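PDB 3TWO: mannitol dehydrogenase, which reduces cinnamaldehydes and oxidises the matching cinnamyl alcohols with NADP(H), as a zinc-dependent member of the medium-chain dehydrogenase family. Local coordinates for the interface of chains A and B. Residues are numbered along the deposited sequence; one frame, centred on the assembly and turned at random. Chains: chain A/B, Mannitol dehydrogenase.

All three contacts belong to one two-fold interface between identical chains. The C-alpha centres of contact 1 and contact 2 lie about 14 Å apart, those of contact 2 and contact 3 about 16 Å, and those of contact 1 and contact 3 about 19 Å. The start of helix 277-282 serves twice, B:Val277 and B:Phe278 in contact 1, A:Val277 and A:Phe278 in contact 3, against the partner's loop holding A:Gly265 or B:Gly265. Strand 259-263 takes part in contact 1 and contact 2. Reciprocal helix-loop packing thus flanks a pair of lysine-aspartate salt bridges at strand 287-290, probably stabilising a dimer.

Contact 1: the interface of chains A and B. Residues chain A 263-266, 291; chain B 277-278, 281.
A:Leu266 meets B:Ile281 tip to tip, CD1 against CD1 at 3.3 Å, tighter than a usual methyl contact. The same A:Leu266 CD1 sits over the middle of the B:Phe278 ring, 3.8 Å from the ring centroid, in a CH-pi contact. Its CG and CB reach farther along that ring, with A:Leu266 CG 3.9 Å from B:Phe278 CE2, and the leucine is wedged between isoleucine and aromatic face. In B:Phe278, chi1 puts the ring beside the leucine and chi2 (75°) turns its face to it.

B:Ile281 reaches deeper into chain A. B:Ile281 CG1 packs 3.3 Å from the carbonyl oxygen A:Leu263 O, while CD1 also touches the backbone of A:Val264. On another flank CG1 and CG2 lie against A:Ser291 O, so the backbone at and just past the ends of strands 259-263 and 287-290 forms much of the isoleucine's seat. B:Val277 crosses A:Leu263 at about a right angle, methyl to methyl, and its other branch, CG2, approaches A:Gly265 O.

One face of helix 277-282 positions B:Val277, B:Phe278 and B:Ile281 together, a largely apolar interlock of helix with loop that probably helps hold the dimer. The A:Leu266 side chain has an uncommon shape, CD1 almost eclipsing the CB-CA bond (chi2 -7°), which lays CD1 over the phenyl ring; this torsion and the short CD1-CD1 contact may partly reflect modelling.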
loop_
_atom_site.group_PDB
_atom_site.type_symbol
_atom_site.label_atom_id
_atom_site.label_comp_id
_atom_site.label_asym_id
_atom_site.label_seq_id
_atom_site.Cartn_x
_atom_site.Cartn_y
_atom_site.Cartn_z
ATOM N N LEU A 263 0.143 5.035 -7.098
ATOM C CA LEU A 263 0.086 4.223 -8.332
ATOM C C LEU A 263 -0.976 4.761 -9.279
ATOM O O LEU A 263 -2.146 4.858 -8.895
ATOM C CB LEU A 263 -0.176 2.727 -8.005
ATOM C CG LEU A 263 0.827 2.075 -7.018
ATOM C CD1 LEU A 263 0.476 0.586 -6.829
ATOM C CD2 LEU A 263 2.277 2.166 -7.534
ATOM N N VAL A 264 -0.584 5.121 -10.491
ATOM C CA VAL A 264 -1.585 5.470 -11.518
ATOM C C VAL A 264 -1.442 4.645 -12.795
ATOM O O VAL A 264 -2.445 4.335 -13.422
ATOM C CB VAL A 264 -1.654 6.997 -11.851
ATOM C CG1 VAL A 264 -2.042 7.825 -10.576
ATOM C CG2 VAL A 264 -0.300 7.522 -12.487
ATOM N N GLY A 265 -0.211 4.259 -13.126
ATOM C CA GLY A 265 0.057 3.464 -14.348
ATOM C C GLY A 265 -0.616 2.104 -14.277
ATOM O O GLY A 265 -0.717 1.471 -13.184
ATOM N N LEU A 266 -1.106 1.654 -15.430
ATOM C CA LEU A 266 -1.886 0.413 -15.524
ATOM C C LEU A 266 -1.372 -0.403 -16.695
ATOM O O LEU A 266 -1.944 -0.349 -17.805
ATOM C CB LEU A 266 -3.346 0.764 -15.792
ATOM C CG LEU A 266 -4.504 0.814 -14.789
ATOM C CD1 LEU A 266 -4.226 0.333 -13.379
ATOM C CD2 LEU A 266 -5.279 2.093 -14.842
ATOM N N SER A 291 -4.561 5.870 -7.410
ATOM C CA SER A 291 -5.415 7.040 -7.664
ATOM C C SER A 291 -6.036 6.838 -9.029
ATOM O O SER A 291 -5.370 6.328 -9.974
ATOM C CB SER A 291 -4.610 8.311 -7.637
ATOM O OG SER A 291 -5.422 9.476 -7.563
ATOM N N VAL B 277 -1.534 -3.421 -8.954
ATOM C CA VAL B 277 -1.843 -2.019 -9.310
ATOM C C VAL B 277 -3.360 -1.750 -9.578
ATOM O O VAL B 277 -3.902 -0.702 -9.168
ATOM C CB VAL B 277 -0.931 -1.434 -10.519
ATOM C CG1 VAL B 277 0.508 -1.517 -10.156
ATOM C CG2 VAL B 277 -1.151 -2.179 -11.858
ATOM N N PHE B 278 -4.027 -2.689 -10.252
ATOM C CA PHE B 278 -5.474 -2.568 -10.553
ATOM C C PHE B 278 -6.280 -2.538 -9.267
ATOM O O PHE B 278 -7.183 -1.762 -9.174
ATOM C CB PHE B 278 -5.939 -3.700 -11.504
ATOM C CG PHE B 278 -5.457 -3.514 -12.916
ATOM C CD1 PHE B 278 -4.096 -3.764 -13.258
ATOM C CD2 PHE B 278 -6.332 -3.040 -13.902
ATOM C CE1 PHE B 278 -3.635 -3.561 -14.592
ATOM C CE2 PHE B 278 -5.903 -2.833 -15.228
ATOM C CZ PHE B 278 -4.548 -3.086 -15.595
ATOM N N ILE B 281 -5.817 1.007 -7.562
ATOM C CA ILE B 281 -6.468 2.079 -8.285
ATOM C C ILE B 281 -7.985 1.934 -8.180
ATOM O O ILE B 281 -8.706 2.945 -8.022
ATOM C CB ILE B 281 -5.953 2.134 -9.739
ATOM C CG1 ILE B 281 -4.529 2.745 -9.699
ATOM C CG2 ILE B 281 -6.887 2.951 -10.679
ATOM C CD1 ILE B 281 -3.673 2.411 -10.872
#

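Contact 2: the interface of chains A and B. Residues chain A 171, 260, 287-289; chain B 171, 260, 287, 289.
With CG anti to the carbonyl carbon (chi1 -54° in A:Lys287) and the rest of the chain extended, the two Lys287 side chains each reach over the two-fold axis to the partner's Asp260. A:Lys287 NZ donates to B:Asp260 OD1 at 2.9 Å, and B:Lys287 NZ to A:Asp260 OD1 at 3.1 Å, both pairs being salt bridges. Each ammonium meets the syn side of the carboxylate, tilted out of its plane by 24° and 17° respectively; bonds to OD2 are weak.

The aliphatic stems cross obliquely, A:Lys287 CD lying 3.7 Å from B:Lys287 CD. A:Lys287 NZ and B:Lys287 NZ stay 5.3 Å apart, a like-charge proximity that the two aspartates probably offset. Aromatic groups guide each stem: A:Lys287 CE packs 3.6 Å from B:Phe171 CE2, sliding past that side chain in the opposite direction, while its CG runs alongside B:Tyr289. The B:Phe171 edge points into the face of B:Tyr289, B:Phe171 CE2 standing 3.7 Å above the ring plane, which probably steadies this wall.

Lys287 and Tyr289 belong to strand 287-290, Asp260 to strand 259-263 and Phe171 to the end of helix 158-171, so the cluster straddles the symmetry axis where the sheets of the coenzyme-binding domains meet.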
loop_
_atom_site.group_PDB
_atom_site.type_symbol
_atom_site.label_atom_id
_atom_site.label_comp_id
_atom_site.label_asym_id
_atom_site.label_seq_id
_atom_site.Cartn_x
_atom_site.Cartn_y
_atom_site.Cartn_z
ATOM N N PHE A 171 -3.406 15.070 -2.780
ATOM C CA PHE A 171 -3.928 14.126 -1.752
ATOM C C PHE A 171 -2.800 13.834 -0.764
ATOM O O PHE A 171 -3.041 13.731 0.430
ATOM C CB PHE A 171 -4.399 12.838 -2.435
ATOM C CG PHE A 171 -4.682 11.683 -1.482
ATOM C CD1 PHE A 171 -5.777 11.723 -0.589
ATOM C CD2 PHE A 171 -3.905 10.512 -1.545
ATOM C CE1 PHE A 171 -6.020 10.635 0.247
ATOM C CE2 PHE A 171 -4.172 9.435 -0.731
ATOM C CZ PHE A 171 -5.218 9.503 0.177
ATOM N N ASP A 260 5.010 8.077 0.763
ATOM C CA ASP A 260 3.866 7.566 -0.059
ATOM C C ASP A 260 4.263 7.147 -1.461
ATOM O O ASP A 260 4.926 7.922 -2.177
ATOM C CB ASP A 260 2.853 8.671 -0.297
ATOM C CG ASP A 260 1.941 8.913 0.850
ATOM O OD1 ASP A 260 1.109 9.803 0.683
ATOM O OD2 ASP A 260 1.996 8.249 1.890
ATOM N N LYS A 287 3.907 3.722 2.691
ATOM C CA LYS A 287 2.514 3.521 2.344
ATOM C C LYS A 287 2.353 3.525 0.846
ATOM O O LYS A 287 3.030 4.282 0.127
ATOM C CB LYS A 287 1.645 4.614 2.952
ATOM C CG LYS A 287 1.822 4.774 4.449
ATOM C CD LYS A 287 0.741 5.670 5.095
ATOM C CE LYS A 287 1.043 5.897 6.570
ATOM N NZ LYS A 287 -0.093 6.556 7.248
ATOM N N VAL A 288 1.444 2.672 0.372
ATOM C CA VAL A 288 1.092 2.574 -1.064
ATOM C C VAL A 288 -0.408 2.814 -1.212
ATOM O O VAL A 288 -1.211 2.312 -0.374
ATOM C CB VAL A 288 1.464 1.168 -1.620
ATOM C CG1 VAL A 288 1.086 1.008 -3.118
ATOM C CG2 VAL A 288 2.999 0.918 -1.420
ATOM N N TYR A 289 -0.799 3.574 -2.246
ATOM C CA TYR A 289 -2.229 3.679 -2.631
ATOM C C TYR A 289 -2.313 3.900 -4.131
ATOM O O TYR A 289 -1.302 4.322 -4.757
ATOM C CB TYR A 289 -2.908 4.844 -1.908
ATOM C CG TYR A 289 -2.388 6.230 -2.313
ATOM C CD1 TYR A 289 -3.010 6.961 -3.340
ATOM C CD2 TYR A 289 -1.303 6.826 -1.630
ATOM C CE1 TYR A 289 -2.575 8.218 -3.696
ATOM C CE2 TYR A 289 -0.847 8.060 -1.980
ATOM C CZ TYR A 289 -1.483 8.775 -3.011
ATOM O OH TYR A 289 -1.038 10.025 -3.356
ATOM N N PHE B 171 2.286 4.617 14.818
ATOM C CA PHE B 171 2.674 5.136 13.510
ATOM C C PHE B 171 1.494 5.786 12.738
ATOM O O PHE B 171 1.663 6.859 12.180
ATOM C CB PHE B 171 3.279 4.003 12.664
ATOM C CG PHE B 171 3.627 4.382 11.252
ATOM C CD1 PHE B 171 4.712 5.230 10.960
ATOM C CD2 PHE B 171 2.908 3.827 10.179
ATOM C CE1 PHE B 171 5.069 5.516 9.595
ATOM C CE2 PHE B 171 3.256 4.120 8.848
ATOM C CZ PHE B 171 4.356 4.964 8.557
ATOM N N ASP B 260 -5.859 3.891 6.607
ATOM C CA ASP B 260 -4.648 3.009 6.550
ATOM C C ASP B 260 -5.003 1.549 6.806
ATOM O O ASP B 260 -5.810 1.261 7.708
ATOM C CB ASP B 260 -3.637 3.332 7.664
ATOM C CG ASP B 260 -2.873 4.618 7.481
ATOM O OD1 ASP B 260 -2.219 4.987 8.473
ATOM O OD2 ASP B 260 -2.859 5.250 6.416
ATOM N N LYS B 287 -4.655 3.704 1.933
ATOM C CA LYS B 287 -3.215 3.418 1.955
ATOM C C LYS B 287 -2.920 2.067 2.623
ATOM O O LYS B 287 -3.592 1.692 3.588
ATOM C CB LYS B 287 -2.511 4.554 2.709
ATOM C CG LYS B 287 -2.729 5.989 2.069
ATOM C CD LYS B 287 -1.691 6.957 2.595
ATOM C CE LYS B 287 -2.123 8.355 2.297
ATOM N NZ LYS B 287 -1.078 9.288 2.791
ATOM N N TYR B 289 0.315 -0.380 4.296
ATOM C CA TYR B 289 1.758 -0.534 4.549
ATOM C C TYR B 289 1.936 -1.770 5.381
ATOM O O TYR B 289 0.932 -2.297 5.943
ATOM C CB TYR B 289 2.346 0.663 5.254
ATOM C CG TYR B 289 1.704 0.940 6.602
ATOM C CD1 TYR B 289 2.261 0.379 7.759
ATOM C CD2 TYR B 289 0.552 1.777 6.732
ATOM C CE1 TYR B 289 1.733 0.631 9.060
ATOM C CE2 TYR B 289 -0.010 2.027 8.061
ATOM C CZ TYR B 289 0.589 1.443 9.187
ATOM O OH TYR B 289 0.152 1.658 10.482
#

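Contact 3: the interface of chains A and B. Residues chain A 276-278; chain B 248, 265, 267, 272-273.
Helix start against loop is the kind of interface here, in which A:Val277 and A:Phe278 dock on B:Pro267, B:Ala272 and B:Pro273; it probably helps clamp together the Rossmann-type coenzyme domains of this zinc-containing medium-chain dehydrogenase. A polar link is the backbone hydrogen bond from A:Val277 N to B:Pro273 O, 3.2 Å long and 152° at the hydrogen. The carbonyl points almost straight at the donor, with a C=O...N angle of 170°. As this amide opens helix 277-282, the helix dipole would tend to strengthen the bond.

The two methyls of A:Val277 face different partners. A:Val277 CG1, anti to the carbonyl carbon (chi1 -64°), faces B:Leu248 CD1 of helix 248-252 at 3.8 Å and the B:Pro273 ring. A:Val277 CG2 drops instead onto B:Ala272 CB, also at 3.8 Å, and lies against B:Pro267 CD of the pyrrolidine ring.

A:Phe278 offers an edge: B:Ala272 CB lies in the ring plane, 3.6 Å from A:Phe278 CE1. B:Pro267 O approaches the same rim, also in plane, 3.2 Å from A:Phe278 CZ, so the carbonyl oxygen faces the edge between CE1 and CZ. A:Ser276, closing strand 274-276, sets its CA beside B:Pro273 O.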
loop_
_atom_site.group_PDB
_atom_site.type_symbol
_atom_site.label_atom_id
_atom_site.label_comp_id
_atom_site.label_asym_id
_atom_site.label_seq_id
_atom_site.Cartn_x
_atom_site.Cartn_y
_atom_site.Cartn_z
ATOM N N SER A 276 3.069 -8.475 -2.327
ATOM C CA SER A 276 2.490 -9.385 -1.363
ATOM C C SER A 276 2.590 -8.804 0.064
ATOM O O SER A 276 3.332 -7.829 0.324
ATOM C CB SER A 276 3.208 -10.742 -1.405
ATOM O OG SER A 276 4.459 -10.614 -0.746
ATOM N N VAL A 277 1.895 -9.434 1.011
ATOM C CA VAL A 277 2.057 -9.047 2.418
ATOM C C VAL A 277 3.530 -9.064 2.873
ATOM O O VAL A 277 3.938 -8.208 3.649
ATOM C CB VAL A 277 1.173 -9.885 3.361
ATOM C CG1 VAL A 277 -0.278 -9.610 3.052
ATOM C CG2 VAL A 277 1.398 -11.327 3.167
ATOM N N PHE A 278 4.307 -10.053 2.400
ATOM C CA PHE A 278 5.743 -10.182 2.719
ATOM C C PHE A 278 6.523 -8.952 2.256
ATOM O O PHE A 278 7.366 -8.475 2.981
ATOM C CB PHE A 278 6.352 -11.453 2.098
ATOM C CG PHE A 278 5.959 -12.696 2.841
ATOM C CD1 PHE A 278 4.687 -13.276 2.642
ATOM C CD2 PHE A 278 6.817 -13.264 3.787
ATOM C CE1 PHE A 278 4.300 -14.418 3.369
ATOM C CE2 PHE A 278 6.446 -14.433 4.489
ATOM C CZ PHE A 278 5.170 -14.978 4.293
ATOM N N LEU B 248 -6.814 -9.591 0.558
ATOM C CA LEU B 248 -6.600 -8.241 1.057
ATOM C C LEU B 248 -7.738 -7.264 0.600
ATOM O O LEU B 248 -8.030 -6.318 1.315
ATOM C CB LEU B 248 -5.193 -7.685 0.615
ATOM C CG LEU B 248 -4.001 -8.255 1.334
ATOM C CD1 LEU B 248 -2.676 -8.060 0.528
ATOM C CD2 LEU B 248 -3.905 -7.716 2.788
ATOM N N GLY B 265 0.245 -9.680 9.794
ATOM C CA GLY B 265 0.098 -11.129 9.673
ATOM C C GLY B 265 0.799 -11.731 8.450
ATOM O O GLY B 265 0.893 -11.109 7.356
ATOM N N PRO B 267 0.870 -15.098 6.369
ATOM C CA PRO B 267 0.447 -16.485 6.078
ATOM C C PRO B 267 1.528 -17.269 5.353
ATOM O O PRO B 267 2.570 -16.700 4.975
ATOM C CB PRO B 267 -0.780 -16.318 5.157
ATOM C CG PRO B 267 -1.184 -14.852 5.283
ATOM C CD PRO B 267 0.107 -14.108 5.574
ATOM N N ALA B 272 -0.197 -16.651 0.667
ATOM C CA ALA B 272 -0.223 -15.261 1.142
ATOM C C ALA B 272 -0.751 -14.279 0.080
ATOM O O ALA B 272 -0.434 -14.386 -1.083
ATOM C CB ALA B 272 1.103 -14.831 1.660
ATOM N N PRO B 273 -1.589 -13.314 0.506
ATOM C CA PRO B 273 -2.323 -12.540 -0.532
ATOM C C PRO B 273 -1.469 -11.440 -1.107
ATOM O O PRO B 273 -0.507 -11.024 -0.468
ATOM C CB PRO B 273 -3.516 -11.976 0.224
ATOM C CG PRO B 273 -3.047 -11.899 1.656
ATOM C CD PRO B 273 -2.151 -13.122 1.855
#